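Local coordinates for SspB protein (Streptomyces clavuligerus, PDB 6JUF) that probably acts as a DNA-cutting nuclease within the SspABCD-SspE phosphorothioation-sensing defence system against phages, at residues A278-Q290 against L300-V313. Sequence-based numbering, arbitrary orientation.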
loop_
_atom_site.group_PDB
_atom_site.type_symbol
_atom_site.label_atom_id
_atom_site.label_comp_id
_atom_site.label_asym_id
_atom_site.label_seq_id
_atom_site.Cartn_x
_atom_site.Cartn_y
_atom_site.Cartn_z
ATOM N N ALA B 278 15.762 -6.309 -20.736
ATOM C CA ALA B 278 15.448 -7.227 -19.630
ATOM C C ALA B 278 15.769 -8.665 -20.025
ATOM O O ALA B 278 16.333 -9.420 -19.216
ATOM C CB ALA B 278 13.989 -7.109 -19.231
ATOM N N LEU B 279 15.413 -9.059 -21.260
ATOM C CA LEU B 279 15.620 -10.442 -21.668
ATOM C C LEU B 279 17.130 -10.723 -21.807
ATOM O O LEU B 279 17.586 -11.837 -21.587
ATOM C CB LEU B 279 14.876 -10.724 -22.980
ATOM C CG LEU B 279 13.352 -10.695 -22.923
ATOM C CD1 LEU B 279 12.768 -10.818 -24.326
ATOM C CD2 LEU B 279 12.797 -11.733 -21.965
ATOM N N GLU B 280 17.880 -9.692 -22.151
ATOM C CA GLU B 280 19.343 -9.914 -22.289
ATOM C C GLU B 280 19.952 -10.213 -20.942
ATOM O O GLU B 280 20.814 -11.080 -20.792
ATOM C CB GLU B 280 19.994 -8.681 -22.894
ATOM C CG GLU B 280 19.608 -8.580 -24.372
ATOM C CD GLU B 280 20.435 -7.624 -25.184
ATOM O OE1 GLU B 280 20.580 -7.911 -26.375
ATOM O OE2 GLU B 280 20.955 -6.613 -24.664
ATOM N N LYS B 281 19.550 -9.419 -19.940
ATOM C CA LYS B 281 20.040 -9.621 -18.582
ATOM C C LYS B 281 19.687 -10.990 -18.051
ATOM O O LYS B 281 20.522 -11.692 -17.502
ATOM C CB LYS B 281 19.497 -8.497 -17.679
ATOM C CG LYS B 281 20.180 -8.433 -16.333
ATOM C CD LYS B 281 19.671 -7.188 -15.654
ATOM C CE LYS B 281 19.653 -7.314 -14.141
ATOM N NZ LYS B 281 19.153 -5.980 -13.673
ATOM N N VAL B 282 18.474 -11.441 -18.341
ATOM C CA VAL B 282 18.010 -12.725 -17.832
ATOM C C VAL B 282 18.602 -13.883 -18.608
ATOM O O VAL B 282 19.020 -14.859 -18.014
ATOM C CB VAL B 282 16.477 -12.740 -17.746
ATOM C CG1 VAL B 282 15.958 -14.086 -17.250
ATOM C CG2 VAL B 282 16.011 -11.671 -16.773
ATOM N N ALA B 283 18.741 -13.739 -19.935
ATOM C CA ALA B 283 19.365 -14.753 -20.788
ATOM C C ALA B 283 20.809 -14.997 -20.446
ATOM O O ALA B 283 21.292 -16.107 -20.647
ATOM C CB ALA B 283 19.280 -14.380 -22.259
ATOM N N ALA B 284 21.508 -13.989 -19.922
ATOM C CA ALA B 284 22.917 -14.187 -19.578
ATOM C C ALA B 284 23.108 -15.238 -18.474
ATOM O O ALA B 284 24.137 -15.935 -18.469
ATOM C CB ALA B 284 23.557 -12.878 -19.188
ATOM N N SER B 285 22.097 -15.373 -17.608
ATOM C CA SER B 285 22.075 -16.289 -16.464
ATOM C C SER B 285 21.490 -17.661 -16.823
ATOM O O SER B 285 21.630 -18.610 -16.057
ATOM C CB SER B 285 21.127 -15.675 -15.385
ATOM O OG SER B 285 21.776 -14.693 -14.667
ATOM N N HIS B 286 20.750 -17.734 -17.936
ATOM C CA HIS B 286 19.945 -18.931 -18.246
ATOM C C HIS B 286 20.380 -19.464 -19.583
ATOM O O HIS B 286 20.077 -18.828 -20.611
ATOM C CB HIS B 286 18.456 -18.553 -18.289
ATOM C CG HIS B 286 17.823 -18.476 -16.921
ATOM N ND1 HIS B 286 17.145 -19.521 -16.344
ATOM C CD2 HIS B 286 17.779 -17.425 -16.007
ATOM C CE1 HIS B 286 16.720 -19.139 -15.130
ATOM N NE2 HIS B 286 17.123 -17.891 -14.905
ATOM N N GLN B 287 21.066 -20.604 -19.607
ATOM C CA GLN B 287 21.604 -21.121 -20.841
ATOM C C GLN B 287 20.477 -21.535 -21.791
ATOM O O GLN B 287 20.692 -21.510 -23.014
ATOM C CB GLN B 287 22.593 -22.251 -20.555
ATOM C CG GLN B 287 23.509 -22.547 -21.767
ATOM C CD GLN B 287 22.921 -23.576 -22.711
ATOM O OE1 GLN B 287 22.116 -24.416 -22.293
ATOM N NE2 GLN B 287 23.334 -23.530 -24.000
ATOM N N GLU B 288 19.282 -21.788 -21.248
ATOM C CA GLU B 288 18.115 -22.226 -22.006
ATOM C C GLU B 288 17.478 -21.084 -22.795
ATOM O O GLU B 288 16.632 -21.308 -23.653
ATOM C CB GLU B 288 17.032 -22.831 -21.110
ATOM C CG GLU B 288 17.472 -23.913 -20.122
ATOM C CD GLU B 288 17.645 -23.374 -18.671
ATOM O OE1 GLU B 288 17.472 -24.211 -17.711
ATOM O OE2 GLU B 288 17.961 -22.115 -18.488
ATOM N N LEU B 289 17.896 -19.849 -22.542
ATOM C CA LEU B 289 17.279 -18.699 -23.184
ATOM C C LEU B 289 18.304 -17.966 -24.038
ATOM O O LEU B 289 19.431 -17.772 -23.635
ATOM C CB LEU B 289 16.719 -17.704 -22.131
ATOM C CG LEU B 289 15.700 -18.316 -21.162
ATOM C CD1 LEU B 289 15.301 -17.231 -20.162
ATOM C CD2 LEU B 289 14.459 -18.899 -21.865
ATOM N N GLN B 290 17.885 -17.545 -25.226
ATOM C CA GLN B 290 18.739 -16.698 -26.088
ATOM C C GLN B 290 17.906 -15.618 -26.767
ATOM O O GLN B 290 16.707 -15.734 -26.947
ATOM C CB GLN B 290 19.466 -17.505 -27.197
ATOM C CG GLN B 290 20.518 -18.446 -26.639
ATOM C CD GLN B 290 21.415 -19.021 -27.746
ATOM O OE1 GLN B 290 21.190 -18.777 -28.928
ATOM N NE2 GLN B 290 22.464 -19.716 -27.360
ATOM N N LEU B 300 13.092 -14.067 -28.837
ATOM C CA LEU B 300 13.481 -14.849 -27.657
ATOM C C LEU B 300 13.297 -16.333 -27.945
ATOM O O LEU B 300 12.210 -16.776 -28.370
ATOM C CB LEU B 300 12.607 -14.440 -26.476
ATOM C CG LEU B 300 12.622 -15.302 -25.194
ATOM C CD1 LEU B 300 13.970 -15.164 -24.490
ATOM C CD2 LEU B 300 11.458 -14.875 -24.275
ATOM N N THR B 301 14.369 -17.117 -27.764
ATOM C CA THR B 301 14.282 -18.543 -27.941
ATOM C C THR B 301 14.363 -19.253 -26.599
ATOM O O THR B 301 15.028 -18.759 -25.656
ATOM C CB THR B 301 15.355 -19.065 -28.899
ATOM O OG1 THR B 301 16.652 -18.975 -28.282
ATOM C CG2 THR B 301 15.267 -18.281 -30.228
ATOM N N PHE B 302 13.724 -20.411 -26.521
ATOM C CA PHE B 302 13.791 -21.253 -25.332
ATOM C C PHE B 302 13.916 -22.740 -25.734
ATOM O O PHE B 302 13.181 -23.189 -26.634
ATOM C CB PHE B 302 12.540 -21.010 -24.401
ATOM C CG PHE B 302 11.239 -20.724 -25.177
ATOM C CD1 PHE B 302 10.934 -19.396 -25.563
ATOM C CD2 PHE B 302 10.357 -21.749 -25.538
ATOM C CE1 PHE B 302 9.784 -19.151 -26.303
ATOM C CE2 PHE B 302 9.202 -21.458 -26.278
ATOM C CZ PHE B 302 8.924 -20.162 -26.646
ATOM N N THR B 303 14.858 -23.464 -25.101
ATOM C CA THR B 303 15.231 -24.839 -25.561
ATOM C C THR B 303 14.324 -25.873 -24.900
ATOM O O THR B 303 14.460 -27.088 -25.141
ATOM C CB THR B 303 16.684 -25.168 -25.198
ATOM O OG1 THR B 303 16.881 -25.007 -23.765
ATOM C CG2 THR B 303 17.674 -24.311 -25.977
ATOM N N SER B 304 13.408 -25.399 -24.039
ATOM C CA SER B 304 12.407 -26.284 -23.455
ATOM C C SER B 304 11.163 -25.495 -23.167
ATOM O O SER B 304 11.106 -24.303 -23.498
ATOM C CB SER B 304 12.928 -27.029 -22.196
ATOM O OG SER B 304 13.187 -26.135 -21.110
ATOM N N GLY B 305 10.132 -26.149 -22.642
ATOM C CA GLY B 305 8.802 -25.545 -22.481
ATOM C C GLY B 305 8.889 -24.217 -21.753
ATOM O O GLY B 305 9.494 -24.126 -20.680
ATOM N N PRO B 306 8.234 -23.192 -22.270
ATOM C CA PRO B 306 8.417 -21.873 -21.656
ATOM C C PRO B 306 7.719 -21.664 -20.310
ATOM O O PRO B 306 8.151 -20.772 -19.528
ATOM C CB PRO B 306 7.864 -20.906 -22.697
ATOM C CG PRO B 306 6.890 -21.745 -23.483
ATOM C CD PRO B 306 7.552 -23.107 -23.563
ATOM N N PHE B 307 6.651 -22.374 -20.032
ATOM C CA PHE B 307 6.005 -22.211 -18.750
ATOM C C PHE B 307 6.924 -22.560 -17.591
ATOM O O PHE B 307 6.987 -21.786 -16.601
ATOM C CB PHE B 307 4.727 -23.040 -18.681
ATOM C CG PHE B 307 3.911 -22.772 -17.458
ATOM C CD1 PHE B 307 2.984 -21.737 -17.486
ATOM C CD2 PHE B 307 4.090 -23.522 -16.295
ATOM C CE1 PHE B 307 2.187 -21.461 -16.368
ATOM C CE2 PHE B 307 3.297 -23.305 -15.165
ATOM C CZ PHE B 307 2.346 -22.252 -15.197
ATOM N N ASP B 308 7.640 -23.698 -17.663
ATOM C CA ASP B 308 8.497 -24.088 -16.543
ATOM C C ASP B 308 9.644 -23.105 -16.443
ATOM O O ASP B 308 10.141 -22.807 -15.304
ATOM C CB ASP B 308 9.036 -25.541 -16.698
ATOM C CG ASP B 308 7.950 -26.591 -16.481
ATOM O OD1 ASP B 308 6.883 -26.280 -15.901
ATOM O OD2 ASP B 308 8.148 -27.750 -16.892
ATOM N N LEU B 309 10.132 -22.637 -17.585
ATOM C CA LEU B 309 11.255 -21.685 -17.552
ATOM C C LEU B 309 10.785 -20.356 -16.956
ATOM O O LEU B 309 11.509 -19.719 -16.216
ATOM C CB LEU B 309 11.902 -21.470 -18.934
ATOM C CG LEU B 309 12.555 -22.769 -19.484
ATOM C CD1 LEU B 309 12.891 -22.504 -20.954
ATOM C CD2 LEU B 309 13.798 -22.993 -18.624
ATOM N N ALA B 310 9.570 -19.942 -17.285
ATOM C CA ALA B 310 9.032 -18.735 -16.746
ATOM C C ALA B 310 9.046 -18.805 -15.220
ATOM O O ALA B 310 9.404 -17.816 -14.574
ATOM C CB ALA B 310 7.587 -18.525 -17.239
ATOM N N TRP B 311 8.622 -19.926 -14.663
ATOM C CA TRP B 311 8.629 -20.084 -13.251
ATOM C C TRP B 311 10.005 -20.213 -12.625
ATOM O O TRP B 311 10.137 -19.850 -11.476
ATOM C CB TRP B 311 7.663 -21.192 -12.817
ATOM C CG TRP B 311 6.297 -20.593 -12.770
ATOM C CD1 TRP B 311 5.336 -20.551 -13.772
ATOM C CD2 TRP B 311 5.727 -19.884 -11.661
ATOM N NE1 TRP B 311 4.240 -19.889 -13.350
ATOM C CE2 TRP B 311 4.410 -19.462 -12.085
ATOM C CE3 TRP B 311 6.165 -19.565 -10.379
ATOM C CZ2 TRP B 311 3.570 -18.718 -11.254
ATOM C CZ3 TRP B 311 5.326 -18.862 -9.536
ATOM C CH2 TRP B 311 4.044 -18.422 -9.975
ATOM N N ASP B 312 10.990 -20.812 -13.278
ATOM C CA ASP B 312 12.373 -20.727 -12.767
ATOM C C ASP B 312 12.776 -19.275 -12.613
ATOM O O ASP B 312 13.331 -18.888 -11.584
ATOM C CB ASP B 312 13.370 -21.437 -13.682
ATOM C CG ASP B 312 13.188 -22.951 -13.705
ATOM O OD1 ASP B 312 12.567 -23.474 -12.748
ATOM O OD2 ASP B 312 13.618 -23.593 -14.697
ATOM N N VAL B 313 12.551 -18.480 -13.650
ATOM C CA VAL B 313 12.987 -17.085 -13.665
ATOM C C VAL B 313 12.225 -16.316 -12.563
ATOM O O VAL B 313 12.796 -15.544 -11.808
ATOM C CB VAL B 313 12.644 -16.463 -15.037
ATOM C CG1 VAL B 313 12.756 -14.935 -15.046
ATOM C CG2 VAL B 313 13.560 -17.024 -16.115
HETATM O O HOH W 1 16.286 -22.738 -15.344
HETATM O O HOH W 2 17.335 -20.846 -26.401
#
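Leu289 drives one branch into the angle between strand 298-302 and helix 306-317: its CD2 lies 3.8 Å from Phe302 CB and 4.0 Å from Leu309 CD1. Next along, Val282 and Val313 meet tip to tip, with Val282 CG1 4.0 Å from Val313 CG2. That same CG2 methyl sits over one face of the His286 ring, 4.0 Å from its centroid and 20° off the normal, a CH-pi contact. The ring's NE2 is hydrogen-bonded to Glu316, and ND1 adds only a weak bond to Glu288 OE2. On the far flank Leu279 and Leu300 cross at about a right angle, their CD2 methyls touching; Leu291 touches both, and Leu279 also packs on helix 254-259.

The outer side is looser and wet. Glu288 bends at its second torsion (chi2 101°), which folds the chain over Leu309 CD2 while OE1 meets a water and OE2 faces His286 ND1. That water donates to Glu288 OE1 and to Asp312 OD2, bridging two carboxylate oxygens that stand 4.9 Å apart and probably easing their repulsion; Asp312 OD1 also has a salt bridge to Arg322. A second water links Glu288 O with the Thr301 hydroxyl.

The antiparallel pairing lies at the hairpin end, with Leu289 and Phe302 on the buried face and Gln290 and Thr301 on the other. The latter form a hydrogen-bonded pair, nearly straight from Thr301 N to Gln290 O (2.8 Å, 172°), with the return bond from Gln290 N to Thr301 O. Glu288, inside the type I turn His286 to Leu289, accepts from Thr303 N at 3.1 Å. The order strand 250-253, helices 254-259, 264-268 and 272-285, then hairpin 289-293/298-302, with 250-253 pairing to 298-302, is consistent with a winged-helix fold, here extended by helix 306-317 packing against the hairpin's base.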